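SAM-dependent methyltransferase (Thiobacillus denitrificans, PDB 5EPE) binds S-adenosyl-L-homocysteine and probably transfers methyl groups from S-adenosyl-L-methionine to an unspecified substrate. Local coordinates at residues E23-L28 against L51-R56; R77-L82 against G86-I91. All coordinates share one frame; numbering follows the deposited sequence.

Contact 1 of 2, residues E23-L28 against L51-R56; sequences EKLATL and LCTWAR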
loop_
_atom_site.group_PDB
_atom_site.type_symbol
_atom_site.label_atom_id
_atom_site.label_comp_id
_atom_site.label_asym_id
_atom_site.label_seq_id
_atom_site.Cartn_x
_atom_site.Cartn_y
_atom_site.Cartn_z
ATOM N N GLU A 23 -13.795 36.857 -10.388
ATOM C CA GLU A 23 -13.071 37.232 -9.186
ATOM C C GLU A 23 -11.582 36.909 -9.366
ATOM O O GLU A 23 -10.711 37.680 -9.001
ATOM C CB GLU A 23 -13.669 36.520 -7.974
ATOM C CG GLU A 23 -15.161 36.859 -7.652
ATOM C CD GLU A 23 -16.289 36.315 -8.622
ATOM O OE1 GLU A 23 -16.119 35.455 -9.502
ATOM O OE2 GLU A 23 -17.446 36.779 -8.503
ATOM N N LYS A 24 -11.275 35.774 -9.985
ATOM C CA LYS A 24 -9.874 35.452 -10.301
ATOM C C LYS A 24 -9.217 36.398 -11.275
ATOM O O LYS A 24 -8.062 36.790 -11.109
ATOM C CB LYS A 24 -9.745 34.041 -10.784
ATOM C CG LYS A 24 -9.829 33.124 -9.581
ATOM C CD LYS A 24 -9.677 31.691 -9.868
ATOM C CE LYS A 24 -9.967 30.844 -8.620
ATOM N NZ LYS A 24 -8.828 30.897 -7.710
ATOM N N LEU A 25 -9.941 36.761 -12.313
ATOM C CA LEU A 25 -9.451 37.731 -13.254
ATOM C C LEU A 25 -9.151 39.106 -12.602
ATOM O O LEU A 25 -8.136 39.732 -12.928
ATOM C CB LEU A 25 -10.482 37.879 -14.372
ATOM C CG LEU A 25 -10.002 38.461 -15.673
ATOM C CD1 LEU A 25 -8.798 37.741 -16.335
ATOM C CD2 LEU A 25 -11.216 38.548 -16.635
ATOM N N ALA A 26 -10.003 39.559 -11.675
ATOM C CA ALA A 26 -9.760 40.808 -10.974
ATOM C C ALA A 26 -8.569 40.646 -10.006
ATOM O O ALA A 26 -7.778 41.543 -9.832
ATOM C CB ALA A 26 -10.999 41.267 -10.221
ATOM N N THR A 27 -8.460 39.501 -9.353
ATOM C CA THR A 27 -7.323 39.249 -8.473
ATOM C C THR A 27 -6.022 39.367 -9.248
ATOM O O THR A 27 -5.021 39.933 -8.750
ATOM C CB THR A 27 -7.491 37.858 -7.827
ATOM O OG1 THR A 27 -8.646 37.961 -6.987
ATOM C CG2 THR A 27 -6.273 37.430 -7.039
ATOM N N LEU A 28 -6.032 38.810 -10.464
ATOM C CA LEU A 28 -4.862 38.828 -11.296
ATOM C C LEU A 28 -4.497 40.284 -11.658
ATOM O O LEU A 28 -3.322 40.634 -11.586
ATOM C CB LEU A 28 -5.034 37.984 -12.555
ATOM C CG LEU A 28 -3.879 38.005 -13.568
ATOM C CD1 LEU A 28 -2.574 37.458 -13.016
ATOM C CD2 LEU A 28 -4.314 37.241 -14.795
ATOM N N LEU A 51 -8.811 42.412 -21.006
ATOM C CA LEU A 51 -8.588 43.818 -21.378
ATOM C C LEU A 51 -9.702 44.778 -20.947
ATOM O O LEU A 51 -9.387 45.829 -20.406
ATOM C CB LEU A 51 -8.326 43.973 -22.877
ATOM C CG LEU A 51 -6.984 43.412 -23.305
ATOM C CD1 LEU A 51 -6.871 43.445 -24.818
ATOM C CD2 LEU A 51 -5.810 44.181 -22.704
ATOM N N CYS A 52 -10.979 44.426 -21.150
ATOM C CA CYS A 52 -12.064 45.340 -20.821
ATOM C C CYS A 52 -12.130 45.628 -19.307
ATOM O O CYS A 52 -12.284 46.790 -18.916
ATOM C CB CYS A 52 -13.411 44.835 -21.304
ATOM S SG CYS A 52 -13.494 44.846 -23.109
ATOM N N THR A 53 -12.044 44.596 -18.484
ATOM C CA THR A 53 -12.185 44.773 -17.036
ATOM C C THR A 53 -10.996 45.479 -16.408
ATOM O O THR A 53 -11.186 46.304 -15.515
ATOM C CB THR A 53 -12.461 43.461 -16.301
ATOM O OG1 THR A 53 -11.434 42.488 -16.584
ATOM C CG2 THR A 53 -13.830 42.900 -16.689
ATOM N N TRP A 54 -9.774 45.181 -16.894
ATOM C CA TRP A 54 -8.573 45.904 -16.439
ATOM C C TRP A 54 -8.555 47.356 -16.917
ATOM O O TRP A 54 -8.081 48.235 -16.208
ATOM C CB TRP A 54 -7.300 45.163 -16.855
ATOM C CG TRP A 54 -7.144 43.795 -16.154
ATOM C CD1 TRP A 54 -7.999 43.202 -15.254
ATOM C CD2 TRP A 54 -6.113 42.858 -16.387
ATOM N NE1 TRP A 54 -7.535 41.938 -14.895
ATOM C CE2 TRP A 54 -6.383 41.707 -15.587
ATOM C CE3 TRP A 54 -4.979 42.859 -17.195
ATOM C CZ2 TRP A 54 -5.527 40.594 -15.568
ATOM C CZ3 TRP A 54 -4.136 41.753 -17.166
ATOM C CH2 TRP A 54 -4.411 40.654 -16.351
ATOM N N ALA A 55 -9.092 47.624 -18.093
ATOM C CA ALA A 55 -9.236 49.016 -18.527
ATOM C C ALA A 55 -10.134 49.812 -17.526
ATOM O O ALA A 55 -9.766 50.904 -17.074
ATOM C CB ALA A 55 -9.808 49.053 -19.941
ATOM N N ARG A 56 -11.277 49.218 -17.189
ATOM C CA ARG A 56 -12.268 49.776 -16.280
ATOM C C ARG A 56 -11.676 49.927 -14.889
ATOM O O ARG A 56 -11.870 50.936 -14.241
ATOM C CB ARG A 56 -13.460 48.819 -16.175
ATOM C CG ARG A 56 -14.614 49.317 -15.298
ATOM C CD ARG A 56 -15.657 48.231 -15.101
ATOM N NE ARG A 56 -15.068 47.109 -14.347
ATOM C CZ ARG A 56 -15.542 45.863 -14.317
ATOM N NH1 ARG A 56 -16.646 45.548 -14.979
ATOM N NH2 ARG A 56 -14.900 44.913 -13.629
#
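L25 and L28 meet T53 and W54 where two helical segments, 23-28 and 51-56, pass with axes 10.2 Å apart at closest approach and a signed crossing angle of -55°. The indole of W54 bridges that spacing. Its CG lies anti to its own carbonyl carbon (chi1 -66°), and from there the ring reaches across the interface with its nitrogen edge leading. NE1 donates to the backbone O of L25 at 3.0 Å, with an N-H...O angle of 158°. The acceptor lies almost in the indole plane, whereas NE1 stands well above the L25 carbonyl plane, not on a lone pair. Further along the same ring edge, CZ2 packs on L28, 3.6 Å from CD2, with L28 CG close by. L25 adds a thinner contact at about a right angle to T53, its CD2 3.9 Å from T53 OG1; that hydroxyl is hydrogen-bonded within its own helix to E49 O. With an alanine in place of W54, the L25 carbonyl would probably lose its indole donor and a gap would be likely beside L28. All four touching residues are buried, so one directional bond from a side chain to a helix carbonyl, flanked by leucine packing, joins helix 22-31 to helix 49-58 and probably fixes which edge of the indole faces its neighbour.

Contact 2 of 2, residues R77-L82 against G86-I91; sequences RRAEAL and GQVKFI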
loop_
_atom_site.group_PDB
_atom_site.type_symbol
_atom_site.label_atom_id
_atom_site.label_comp_id
_atom_site.label_asym_id
_atom_site.label_seq_id
_atom_site.Cartn_x
_atom_site.Cartn_y
_atom_site.Cartn_z
ATOM N N ARG A 77 -18.350 44.754 -28.252
ATOM C CA ARG A 77 -19.569 45.103 -27.505
ATOM C C ARG A 77 -19.313 45.262 -26.009
ATOM O O ARG A 77 -19.910 46.136 -25.357
ATOM C CB ARG A 77 -20.660 44.070 -27.716
ATOM C CG ARG A 77 -21.235 44.067 -29.103
ATOM C CD ARG A 77 -22.585 43.361 -29.119
ATOM N NE ARG A 77 -22.400 41.896 -29.054
ATOM C CZ ARG A 77 -22.220 41.116 -30.125
ATOM N NH1 ARG A 77 -22.212 41.615 -31.358
ATOM N NH2 ARG A 77 -22.066 39.823 -29.984
ATOM N N ARG A 78 -18.418 44.427 -25.479
ATOM C CA ARG A 78 -18.053 44.481 -24.063
ATOM C C ARG A 78 -17.373 45.833 -23.707
ATOM O O ARG A 78 -17.706 46.454 -22.678
ATOM C CB ARG A 78 -17.147 43.293 -23.703
ATOM C CG ARG A 78 -16.985 43.056 -22.217
ATOM C CD ARG A 78 -18.293 42.730 -21.503
ATOM N NE ARG A 78 -17.979 42.340 -20.131
ATOM C CZ ARG A 78 -18.724 42.583 -19.057
ATOM N NH1 ARG A 78 -19.880 43.233 -19.154
ATOM N NH2 ARG A 78 -18.291 42.201 -17.847
ATOM N N ALA A 79 -16.462 46.289 -24.571
ATOM C CA ALA A 79 -15.722 47.525 -24.318
ATOM C C ALA A 79 -16.683 48.728 -24.344
ATOM O O ALA A 79 -16.574 49.655 -23.540
ATOM C CB ALA A 79 -14.617 47.712 -25.363
ATOM N N GLU A 80 -17.614 48.691 -25.264
ATOM C CA GLU A 80 -18.672 49.709 -25.293
ATOM C C GLU A 80 -19.488 49.644 -24.000
ATOM O O GLU A 80 -19.726 50.659 -23.383
ATOM C CB GLU A 80 -19.605 49.495 -26.478
ATOM C CG GLU A 80 -19.046 49.949 -27.810
ATOM N N ALA A 81 -19.922 48.450 -23.602
ATOM C CA ALA A 81 -20.786 48.292 -22.453
ATOM C C ALA A 81 -20.097 48.796 -21.171
ATOM O O ALA A 81 -20.765 49.343 -20.272
ATOM C CB ALA A 81 -21.143 46.818 -22.277
ATOM N N LEU A 82 -18.777 48.625 -21.089
ATOM C CA LEU A 82 -18.004 49.055 -19.900
ATOM C C LEU A 82 -17.485 50.504 -19.943
ATOM O O LEU A 82 -16.973 51.018 -18.947
ATOM C CB LEU A 82 -16.857 48.076 -19.610
ATOM C CG LEU A 82 -17.188 46.980 -18.608
ATOM C CD1 LEU A 82 -18.545 46.354 -18.777
ATOM C CD2 LEU A 82 -16.110 45.891 -18.624
ATOM N N GLY A 86 -12.288 53.541 -25.704
ATOM C CA GLY A 86 -11.169 54.447 -25.933
ATOM C C GLY A 86 -9.811 53.886 -25.514
ATOM O O GLY A 86 -8.761 54.381 -25.971
ATOM N N GLN A 87 -9.816 52.878 -24.630
ATOM C CA GLN A 87 -8.607 52.369 -24.041
ATOM C C GLN A 87 -8.158 51.039 -24.688
ATOM O O GLN A 87 -6.970 50.722 -24.650
ATOM C CB GLN A 87 -8.805 52.163 -22.524
ATOM C CG GLN A 87 -8.895 53.433 -21.724
ATOM C CD GLN A 87 -9.512 53.181 -20.369
ATOM O OE1 GLN A 87 -10.647 53.578 -20.097
ATOM N NE2 GLN A 87 -8.783 52.452 -19.518
ATOM N N VAL A 88 -9.089 50.249 -25.224
ATOM C CA VAL A 88 -8.749 48.883 -25.663
ATOM C C VAL A 88 -9.304 48.596 -27.036
ATOM O O VAL A 88 -10.481 48.938 -27.288
ATOM C CB VAL A 88 -9.189 47.805 -24.640
ATOM C CG1 VAL A 88 -8.434 47.980 -23.337
ATOM C CG2 VAL A 88 -10.669 47.881 -24.328
ATOM N N LYS A 89 -8.462 48.012 -27.903
ATOM C CA LYS A 89 -8.745 47.778 -29.326
ATOM C C LYS A 89 -8.708 46.284 -29.554
ATOM O O LYS A 89 -7.787 45.609 -29.089
ATOM C CB LYS A 89 -7.644 48.402 -30.202
ATOM C CG LYS A 89 -7.809 48.197 -31.715
ATOM N N PHE A 90 -9.695 45.774 -30.288
ATOM C CA PHE A 90 -9.773 44.345 -30.629
ATOM C C PHE A 90 -9.664 44.121 -32.108
ATOM O O PHE A 90 -10.367 44.806 -32.907
ATOM C CB PHE A 90 -11.048 43.754 -30.079
ATOM C CG PHE A 90 -11.086 43.838 -28.609
ATOM C CD1 PHE A 90 -10.340 42.941 -27.840
ATOM C CD2 PHE A 90 -11.759 44.874 -27.976
ATOM C CE1 PHE A 90 -10.316 43.041 -26.470
ATOM C CE2 PHE A 90 -11.737 44.968 -26.598
ATOM C CZ PHE A 90 -11.011 44.065 -25.837
ATOM N N ILE A 91 -8.791 43.189 -32.484
ATOM C CA ILE A 91 -8.523 42.940 -33.875
ATOM C C ILE A 91 -8.867 41.509 -34.162
ATOM O O ILE A 91 -8.409 40.607 -33.449
ATOM C CB ILE A 91 -7.055 43.187 -34.229
ATOM C CG1 ILE A 91 -6.730 44.685 -34.045
ATOM C CG2 ILE A 91 -6.775 42.754 -35.659
ATOM C CD1 ILE A 91 -5.259 45.045 -34.224
#
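A79 of helix 69-82 packs on V88 and F90 of strand 88-92, the closing half of a beta-alpha-beta unit (strand 61-66, helix 69-82, strand 88-92) in the Rossmann-like fold of this methyltransferase family. The apolar contacts carry the whole interface. Backbones come nearest at A79 and V88, whose CA atoms are 7.2 Å apart, and the CB bonds of A79, V88 and F90 all point into the space between helix and strand. V88 and F90 sit two apart on the strand and therefore project from the same side of it, while the bond of K89 between them points away from the helix. Only 76 Å² is buried, both sides summed, as fits a single methyl set against two side chains.

Polar interactions do not cross between the segments; they tie each segment to other parts of the fold. R78 NE forms a salt bridge with E49, and Q87 NE2 hydrogen-bonds to the backbone O of I60. K89 and I91 pair through their backbones with strand 61-66, and F90 O accepts from K76 NZ, earlier on the helix.

The aromatic ring meets the helix by its edge. In F90, chi1 of -62° places CG anti to the carbonyl carbon, and chi2 of -77° turns the ring so that its edge is presented to A79: A79 CB lies near the ring plane, 4.2 Å from F90 CE2. The same methyl is 4.1 Å from CG2 of V88, the branch held between the backbone N and the carbonyl carbon.

Overall arrangement
Contact 1 and contact 2 follow one another along the chain, their centres 13 Å apart, and helix 49-58, which supplies one side of contact 1, also packs against both elements of contact 2. While W54 and T53 face helix 22-31, C52 packs against helix 69-82, with C52 SG 3.6 Å from A79 N. Toward the strand, A55 O and Q87 NE2 form a probable hydrogen bond of 3.1 Å, and L51 O lies 3.8 Å from V88 CG1. Both contacts lie near the bound S-adenosyl-L-homocysteine: by side chain, L25 is about 7 Å from it and F90 about 9 Å. F90 is also about 7 Å from the side chain of the ligand-binding D66, and L25 about 8 Å from that of N18.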